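Local coordinates for beta-d-glucoside glucohydrolase (Hypocrea jecorina, PDB 3ZZ1), which probably hydrolyses terminal, non-reducing beta-D-glucosyl residues to release beta-D-glucose, as a secreted family 3 beta-glucosidase of cellulose breakdown, at residues Gly152-Ala157 with Tyr297-Asp302; Gln95-Glu100 with Asn146-Val151; Ser56-Asp61 with Ser104-Ile109. All blocks are in the same frame, centred on the assembly; numbering follows the deposited sequence.

Contact 1. Residues Gly152-Ala157 with Tyr297-Asp302; sequences GVQATA and YLTGQD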
loop_
_atom_site.group_PDB
_atom_site.type_symbol
_atom_site.label_atom_id
_atom_site.label_comp_id
_atom_site.label_asym_id
_atom_site.label_seq_id
_atom_site.Cartn_x
_atom_site.Cartn_y
_atom_site.Cartn_z
ATOM N N GLY A 152 18.573 2.098 8.650
ATOM C CA GLY A 152 19.496 0.969 8.688
ATOM C C GLY A 152 18.760 -0.338 8.894
ATOM O O GLY A 152 19.275 -1.268 9.525
ATOM N N VAL A 153 17.547 -0.395 8.349
ATOM C CA VAL A 153 16.688 -1.569 8.429
ATOM C C VAL A 153 16.453 -2.072 7.014
ATOM O O VAL A 153 16.371 -1.272 6.082
ATOM C CB VAL A 153 15.327 -1.213 9.098
ATOM C CG1 VAL A 153 14.362 -2.406 9.092
ATOM C CG2 VAL A 153 15.548 -0.710 10.516
ATOM N N GLN A 154 16.353 -3.391 6.854
ATOM C CA GLN A 154 16.036 -3.985 5.554
ATOM C C GLN A 154 14.528 -3.977 5.299
ATOM O O GLN A 154 13.746 -4.435 6.136
ATOM C CB GLN A 154 16.560 -5.423 5.459
ATOM C CG GLN A 154 18.068 -5.576 5.555
ATOM C CD GLN A 154 18.524 -6.979 5.193
ATOM O OE1 GLN A 154 17.960 -7.611 4.304
ATOM N NE2 GLN A 154 19.550 -7.471 5.877
ATOM N N ALA A 155 14.127 -3.457 4.140
ATOM C CA ALA A 155 12.731 -3.504 3.707
ATOM C C ALA A 155 12.511 -4.675 2.758
ATOM O O ALA A 155 13.453 -5.142 2.106
ATOM C CB ALA A 155 12.329 -2.193 3.041
ATOM N N THR A 156 11.268 -5.141 2.676
ATOM C CA THR A 156 10.932 -6.279 1.828
ATOM C C THR A 156 9.729 -5.953 0.955
ATOM O O THR A 156 8.595 -5.937 1.433
ATOM C CB THR A 156 10.639 -7.546 2.665
ATOM O OG1 THR A 156 11.765 -7.834 3.495
ATOM C CG2 THR A 156 10.366 -8.742 1.764
ATOM N N ALA A 157 9.986 -5.691 -0.323
ATOM C CA ALA A 157 8.923 -5.438 -1.292
ATOM C C ALA A 157 8.161 -6.730 -1.567
ATOM O O ALA A 157 8.729 -7.695 -2.084
ATOM C CB ALA A 157 9.506 -4.875 -2.583
ATOM N N TYR A 297 25.134 -5.560 4.507
ATOM C CA TYR A 297 26.178 -4.542 4.418
ATOM C C TYR A 297 25.640 -3.201 3.932
ATOM O O TYR A 297 26.092 -2.149 4.392
ATOM C CB TYR A 297 27.319 -5.001 3.511
ATOM C CG TYR A 297 28.246 -6.009 4.152
ATOM C CD1 TYR A 297 29.019 -5.667 5.258
ATOM C CD2 TYR A 297 28.368 -7.299 3.641
ATOM C CE1 TYR A 297 29.885 -6.594 5.853
ATOM C CE2 TYR A 297 29.225 -8.231 4.228
ATOM C CZ TYR A 297 29.977 -7.870 5.332
ATOM O OH TYR A 297 30.832 -8.787 5.912
ATOM N N LEU A 298 24.681 -3.255 3.007
ATOM C CA LEU A 298 24.035 -2.069 2.436
ATOM C C LEU A 298 23.356 -1.215 3.499
ATOM O O LEU A 298 23.414 0.011 3.445
ATOM C CB LEU A 298 23.007 -2.476 1.365
ATOM C CG LEU A 298 22.167 -1.380 0.682
ATOM C CD1 LEU A 298 22.941 -0.668 -0.403
ATOM C CD2 LEU A 298 20.883 -1.963 0.108
ATOM N N THR A 299 22.710 -1.877 4.455
ATOM C CA THR A 299 21.961 -1.208 5.516
ATOM C C THR A 299 22.822 -0.934 6.744
ATOM O O THR A 299 22.325 -0.420 7.747
ATOM C CB THR A 299 20.735 -2.035 5.950
ATOM O OG1 THR A 299 21.122 -3.403 6.126
ATOM C CG2 THR A 299 19.630 -1.955 4.902
ATOM N N GLY A 300 24.103 -1.290 6.664
ATOM C CA GLY A 300 25.061 -1.021 7.732
ATOM C C GLY A 300 24.867 -1.868 8.975
ATOM O O GLY A 300 25.325 -1.508 10.056
ATOM N N GLN A 301 24.194 -3.004 8.824
ATOM C CA GLN A 301 23.878 -3.861 9.966
ATOM C C GLN A 301 25.093 -4.680 10.418
ATOM O O GLN A 301 25.050 -5.338 11.456
ATOM C CB GLN A 301 22.677 -4.760 9.654
ATOM C CG GLN A 301 21.406 -3.984 9.298
ATOM C CD GLN A 301 20.205 -4.873 8.993
ATOM O OE1 GLN A 301 19.057 -4.441 9.130
ATOM N NE2 GLN A 301 20.461 -6.111 8.577
ATOM N N ASP A 302 26.174 -4.616 9.638
ATOM C CA ASP A 302 27.436 -5.269 9.986
ATOM C C ASP A 302 28.178 -4.533 11.097
ATOM O O ASP A 302 28.992 -5.131 11.807
ATOM C CB ASP A 302 28.342 -5.400 8.758
ATOM C CG ASP A 302 28.712 -4.055 8.151
ATOM O OD1 ASP A 302 27.811 -3.332 7.666
ATOM O OD2 ASP A 302 29.916 -3.730 8.142
HETATM O O HOH W 1 21.911 -0.747 10.704
#
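G152 meets T299 backbone to backbone, with G152 CA only 3.3 Å from T299 O. Glycine suits the place twice over: at its positive phi a CB would press on the carbonyl oxygen of the residue before, and it would also sit tight against T299 O. A water bridges the two, giving one proton to G152 O at 2.9 Å and the other to T299 O at 3.0 Å. Beside it the methylene CG of Q301 lies 3.5 Å from G152 O. T299 points its CB toward residues 152-157, and its methyl CG2 rests 3.5 Å from V153 O. The aliphatic part of Q154 runs across T299 at about a right angle, CG 3.8 Å from T299 OG1. In the TIM-barrel-type N-terminal domain this joins the start of strand 154-160, whose Q154 bonds to H107 and I109, to the loop that leaves helix 282-298. Further out, polar groups fix the side chains. Q154 is extended beyond CG, which carries OE1 to a hydrogen bond with Y232 OH. T299 has OG1 between its backbone N and carbonyl carbon (chi1 46°), its one proton shared between A295 O and W296 O. G300, with positive phi, closes that turn in a Schellman motif.

Contact 2. Residues Gln95-Glu100 with Asn146-Val151; sequences QFIGEE and NGIQSV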
loop_
_atom_site.group_PDB
_atom_site.type_symbol
_atom_site.label_atom_id
_atom_site.label_comp_id
_atom_site.label_asym_id
_atom_site.label_seq_id
_atom_site.Cartn_x
_atom_site.Cartn_y
_atom_site.Cartn_z
ATOM N N GLN A 95 10.337 6.032 7.743
ATOM C CA GLN A 95 11.392 6.355 8.709
ATOM C C GLN A 95 11.016 5.939 10.130
ATOM O O GLN A 95 11.819 5.335 10.850
ATOM C CB GLN A 95 11.725 7.854 8.673
ATOM C CG GLN A 95 12.830 8.275 9.665
ATOM C CD GLN A 95 12.950 9.784 9.826
ATOM O OE1 GLN A 95 12.886 10.309 10.942
ATOM N NE2 GLN A 95 13.117 10.488 8.712
ATOM N N PHE A 96 9.788 6.263 10.515
ATOM C CA PHE A 96 9.295 5.984 11.858
ATOM C C PHE A 96 9.158 4.474 12.082
ATOM O O PHE A 96 9.542 3.969 13.137
ATOM C CB PHE A 96 7.973 6.724 12.102
ATOM C CG PHE A 96 8.128 8.208 12.370
ATOM C CD1 PHE A 96 9.345 8.862 12.174
ATOM C CD2 PHE A 96 7.039 8.955 12.806
ATOM C CE1 PHE A 96 9.479 10.233 12.423
ATOM C CE2 PHE A 96 7.158 10.329 13.061
ATOM C CZ PHE A 96 8.382 10.967 12.873
ATOM N N ILE A 97 8.636 3.763 11.081
ATOM C CA ILE A 97 8.597 2.293 11.098
ATOM C C ILE A 97 10.012 1.727 11.226
ATOM O O ILE A 97 10.260 0.844 12.045
ATOM C CB ILE A 97 7.881 1.702 9.843
ATOM C CG1 ILE A 97 6.365 1.889 9.963
ATOM C CG2 ILE A 97 8.207 0.214 9.663
ATOM C CD1 ILE A 97 5.593 1.683 8.679
ATOM N N GLY A 98 10.932 2.254 10.421
ATOM C CA GLY A 98 12.341 1.867 10.479
ATOM C C GLY A 98 12.925 2.023 11.871
ATOM O O GLY A 98 13.576 1.106 12.385
ATOM N N GLU A 99 12.678 3.182 12.483
ATOM C CA GLU A 99 13.167 3.479 13.836
ATOM C C GLU A 99 12.705 2.452 14.867
ATOM O O GLU A 99 13.504 1.982 15.684
ATOM C CB GLU A 99 12.754 4.888 14.270
ATOM C CG GLU A 99 13.628 5.984 13.677
ATOM C CD GLU A 99 13.128 7.386 13.980
ATOM O OE1 GLU A 99 12.338 7.560 14.931
ATOM O OE2 GLU A 99 13.536 8.324 13.265
ATOM N N GLU A 100 11.422 2.098 14.808
ATOM C CA GLU A 100 10.831 1.144 15.750
ATOM C C GLU A 100 11.334 -0.276 15.525
ATOM O O GLU A 100 11.571 -1.011 16.483
ATOM C CB GLU A 100 9.301 1.192 15.686
ATOM C CG GLU A 100 8.750 2.575 16.001
ATOM C CD GLU A 100 7.345 2.573 16.572
ATOM O OE1 GLU A 100 6.727 1.496 16.659
ATOM O OE2 GLU A 100 6.861 3.670 16.939
ATOM N N ASN A 146 12.964 4.238 1.048
ATOM C CA ASN A 146 13.954 5.257 1.413
ATOM C C ASN A 146 13.872 5.546 2.916
ATOM O O ASN A 146 14.887 5.536 3.613
ATOM C CB ASN A 146 13.747 6.543 0.603
ATOM C CG ASN A 146 14.797 7.612 0.911
ATOM O OD1 ASN A 146 14.521 8.594 1.609
ATOM N ND2 ASN A 146 16.011 7.422 0.388
ATOM N N GLY A 147 12.653 5.762 3.404
ATOM C CA GLY A 147 12.406 6.025 4.817
ATOM C C GLY A 147 12.877 4.911 5.737
ATOM O O GLY A 147 13.674 5.154 6.647
ATOM N N ILE A 148 12.386 3.694 5.499
ATOM C CA ILE A 148 12.760 2.528 6.304
ATOM C C ILE A 148 14.276 2.329 6.303
ATOM O O ILE A 148 14.896 2.237 7.367
ATOM C CB ILE A 148 12.067 1.220 5.819
ATOM C CG1 ILE A 148 10.547 1.309 5.979
ATOM C CG2 ILE A 148 12.600 -0.006 6.581
ATOM C CD1 ILE A 148 9.780 0.302 5.114
ATOM N N GLN A 149 14.868 2.283 5.111
ATOM C CA GLN A 149 16.282 1.906 4.976
ATOM C C GLN A 149 17.277 3.001 5.370
ATOM O O GLN A 149 18.444 2.711 5.629
ATOM C CB GLN A 149 16.569 1.334 3.580
ATOM C CG GLN A 149 15.712 0.100 3.258
ATOM C CD GLN A 149 16.197 -0.703 2.056
ATOM O OE1 GLN A 149 16.966 -0.217 1.224
ATOM N NE2 GLN A 149 15.733 -1.942 1.959
ATOM N N SER A 150 16.815 4.245 5.458
ATOM C CA SER A 150 17.664 5.342 5.941
ATOM C C SER A 150 18.045 5.136 7.409
ATOM O O SER A 150 19.042 5.683 7.883
ATOM C CB SER A 150 16.950 6.684 5.797
ATOM O OG SER A 150 15.940 6.813 6.785
ATOM N N VAL A 151 17.227 4.350 8.109
ATOM C CA VAL A 151 17.404 4.043 9.526
ATOM C C VAL A 151 18.376 2.875 9.709
ATOM O O VAL A 151 18.941 2.689 10.787
ATOM C CB VAL A 151 16.035 3.717 10.193
ATOM C CG1 VAL A 151 16.211 3.264 11.645
ATOM C CG2 VAL A 151 15.113 4.923 10.115
#
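G147 O is held from two directions: Q95 of the facing helix brings its CA hydrogen to it, CA to O 3.3 Å and 145° at the hydrogen, while S150 OG donates to it from within its own segment at 2.8 Å. Serine suits this exposed place because its short hydroxyl can bond back to a carbonyl of its own turn. Such an approach of main chain to main chain needs glycines. A side chain on G147 would collide with Q95 N, and one on G98 would collide with I148 O; without them the helix axes come within 6.9 Å, crossing at -30°. V151 packs beside the glycines. Its CG1 is anti to the backbone N (chi1 175°), and the two methyls fork over the peptide between G98 and E99, with CG1 3.5 Å from G98 O and CG2 3.4 Å from Q95 O. The chains of Q95 and E99 cross V151 at about right angles, offering only methylenes: E99 CG is 4.0 Å from V151 CG2. E99 OE1 takes a hydrogen bond from H319 NE2. On the inner side I97 and I148 meet more loosely, CG2 to CG1 4.5 Å, and I148 also packs on A155 of strand 154-160. Close, roughly parallel helices that meet through glycines, with I148 packed on a strand, belong here to the outer helical layer of the TIM-barrel-type N-terminal domain, where helices 87-103 and 134-150 are neighbours.

Contact 3. Residues Ser56-Asp61 with Ser104-Ile109; sequences SLCLQD and SGIHVI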
loop_
_atom_site.group_PDB
_atom_site.type_symbol
_atom_site.label_atom_id
_atom_site.label_comp_id
_atom_site.label_asym_id
_atom_site.label_seq_id
_atom_site.Cartn_x
_atom_site.Cartn_y
_atom_site.Cartn_z
ATOM N N SER A 56 21.970 -14.343 13.605
ATOM C CA SER A 56 20.757 -14.969 13.114
ATOM C C SER A 56 19.888 -13.816 12.633
ATOM O O SER A 56 19.456 -12.989 13.444
ATOM C CB SER A 56 20.063 -15.737 14.232
ATOM O OG SER A 56 18.764 -16.142 13.837
ATOM N N LEU A 57 19.674 -13.733 11.319
ATOM C CA LEU A 57 18.885 -12.646 10.736
ATOM C C LEU A 57 17.459 -12.712 11.267
ATOM O O LEU A 57 16.844 -13.776 11.269
ATOM C CB LEU A 57 18.903 -12.707 9.204
ATOM C CG LEU A 57 18.458 -11.437 8.466
ATOM C CD1 LEU A 57 19.550 -10.368 8.478
ATOM C CD2 LEU A 57 18.061 -11.765 7.039
ATOM N N CYS A 58 16.955 -11.579 11.746
ATOM C CA CYS A 58 15.640 -11.535 12.375
ATOM C C CYS A 58 14.649 -10.814 11.472
ATOM O O CYS A 58 14.803 -9.620 11.185
ATOM C CB CYS A 58 15.725 -10.878 13.755
ATOM S SG CYS A 58 14.122 -10.452 14.493
ATOM N N LEU A 59 13.644 -11.558 11.017
ATOM C CA LEU A 59 12.637 -11.041 10.096
ATOM C C LEU A 59 11.290 -10.947 10.800
ATOM O O LEU A 59 10.860 -11.898 11.444
ATOM C CB LEU A 59 12.523 -11.933 8.857
ATOM C CG LEU A 59 13.787 -12.108 8.009
ATOM C CD1 LEU A 59 14.588 -13.337 8.433
ATOM C CD2 LEU A 59 13.409 -12.206 6.545
ATOM N N GLN A 60 10.636 -9.792 10.671
ATOM C CA GLN A 60 9.359 -9.548 11.341
ATOM C C GLN A 60 8.372 -8.814 10.442
ATOM O O GLN A 60 8.756 -7.946 9.657
ATOM C CB GLN A 60 9.579 -8.727 12.616
ATOM C CG GLN A 60 8.462 -8.836 13.660
ATOM C CD GLN A 60 8.656 -10.001 14.627
ATOM O OE1 GLN A 60 7.907 -10.150 15.592
ATOM N NE2 GLN A 60 9.660 -10.821 14.373
ATOM N N ASP A 61 7.097 -9.173 10.573
ATOM C CA ASP A 61 6.007 -8.394 10.001
ATOM C C ASP A 61 5.892 -7.067 10.761
ATOM O O ASP A 61 6.359 -6.969 11.893
ATOM C CB ASP A 61 4.694 -9.179 10.102
ATOM C CG ASP A 61 4.609 -10.311 9.094
ATOM O OD1 ASP A 61 4.933 -10.085 7.904
ATOM O OD2 ASP A 61 4.206 -11.428 9.490
ATOM N N SER A 104 13.703 -2.362 18.113
ATOM C CA SER A 104 13.234 -3.662 18.598
ATOM C C SER A 104 14.209 -4.796 18.250
ATOM O O SER A 104 13.983 -5.953 18.611
ATOM C CB SER A 104 11.837 -3.971 18.042
ATOM O OG SER A 104 10.895 -2.993 18.453
ATOM N N GLY A 105 15.288 -4.457 17.545
ATOM C CA GLY A 105 16.345 -5.415 17.232
ATOM C C GLY A 105 15.988 -6.385 16.128
ATOM O O GLY A 105 16.471 -7.519 16.106
ATOM N N ILE A 106 15.135 -5.927 15.217
ATOM C CA ILE A 106 14.749 -6.680 14.035
ATOM C C ILE A 106 15.535 -6.137 12.848
ATOM O O ILE A 106 15.624 -4.919 12.667
ATOM C CB ILE A 106 13.236 -6.533 13.761
ATOM C CG1 ILE A 106 12.425 -7.077 14.944
ATOM C CG2 ILE A 106 12.849 -7.225 12.453
ATOM C CD1 ILE A 106 11.076 -6.411 15.130
ATOM N N HIS A 107 16.090 -7.037 12.038
ATOM C CA HIS A 107 16.866 -6.647 10.860
ATOM C C HIS A 107 15.998 -6.399 9.622
ATOM O O HIS A 107 16.281 -5.494 8.830
ATOM C CB HIS A 107 17.928 -7.702 10.538
ATOM C CG HIS A 107 18.805 -8.052 11.698
ATOM N ND1 HIS A 107 18.737 -9.270 12.341
ATOM C CD2 HIS A 107 19.762 -7.340 12.339
ATOM C CE1 HIS A 107 19.617 -9.295 13.325
ATOM N NE2 HIS A 107 20.252 -8.136 13.346
ATOM N N VAL A 108 14.955 -7.207 9.449
ATOM C CA VAL A 108 14.140 -7.143 8.239
ATOM C C VAL A 108 12.668 -6.946 8.580
ATOM O O VAL A 108 12.095 -7.720 9.347
ATOM C CB VAL A 108 14.297 -8.416 7.344
ATOM C CG1 VAL A 108 13.755 -8.153 5.961
ATOM C CG2 VAL A 108 15.754 -8.855 7.244
ATOM N N ILE A 109 12.075 -5.895 8.017
ATOM C CA ILE A 109 10.635 -5.664 8.125
ATOM C C ILE A 109 9.943 -6.114 6.836
ATOM O O ILE A 109 10.374 -5.768 5.725
ATOM C CB ILE A 109 10.292 -4.185 8.488
ATOM C CG1 ILE A 109 8.817 -4.050 8.899
ATOM C CG2 ILE A 109 10.640 -3.229 7.350
ATOM C CD1 ILE A 109 8.477 -4.716 10.229
#
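Residues 58-60 and 108-109 run as parallel strands, L59 paired with V108 and Q60 with I109, through bonds from V108 N to C58 O at 3.0 Å and from Q60 N to V108 O at 2.9 Å. They are adjacent strands in the inner sheet of the TIM-barrel-type domain, and the sheet curls enough for one face to reach strand 232-235. On that face L59 and V108 lie side by side, CG to CB 3.8 Å, with Y232 and M234 beyond; compact branched chains fill such an interior without polar groups to satisfy. One residue before V108, the H107 side chain supplies an acceptor for C58 N. Its CG is anti to the carbonyl carbon (chi1 -53°), which carries the ring beside residues 56-58, and ND1 accepts the C58 N-H in the ring plane at 3.0 Å, with 155° at the hydrogen. Histidine fits because an unprotonated ring nitrogen can take this bond. H107 N adds a weak bond to C58 O, giving that oxygen a second donor. L57 CD1 touches the root of the side chain, 3.7 Å from H107 CB, while the ring also meets that of Y306. An alanine at H107 would probably leave the C58 N-H without its acceptor and Y306 without the ring it meets. The other face looks to helix 87-103: I106 and I109 both reach V101, and Q60 crosses I106 at about a right angle, CB 3.6 Å from CG2. C58, in disulfide link with C42, sets its SG 3.8 Å from I106 CG1.

Overall arrangement
All three contacts lie in or beside the TIM-barrel-type domain, on one side of the chain's centre. Contact 3 is a buried strand pairing, rich in backbone hydrogen bonds and aliphatic packing; contact 1, also buried, relies on water and close backbone approach; contact 2, in the helical layer, is only partly buried and has no hydrogen bond across it. Residues H107 and I109, beside and in strand 108-109, connect contacts 1 and 3, since Q154 N probably bonds to H107 O and Q154 O to I109 N. Contacts 1 and 2 share the turn from helix 134-150 into strand 154-160, where V153 packs against G98. Between contacts 2 and 3, I148 meets I109, helix layer on sheet.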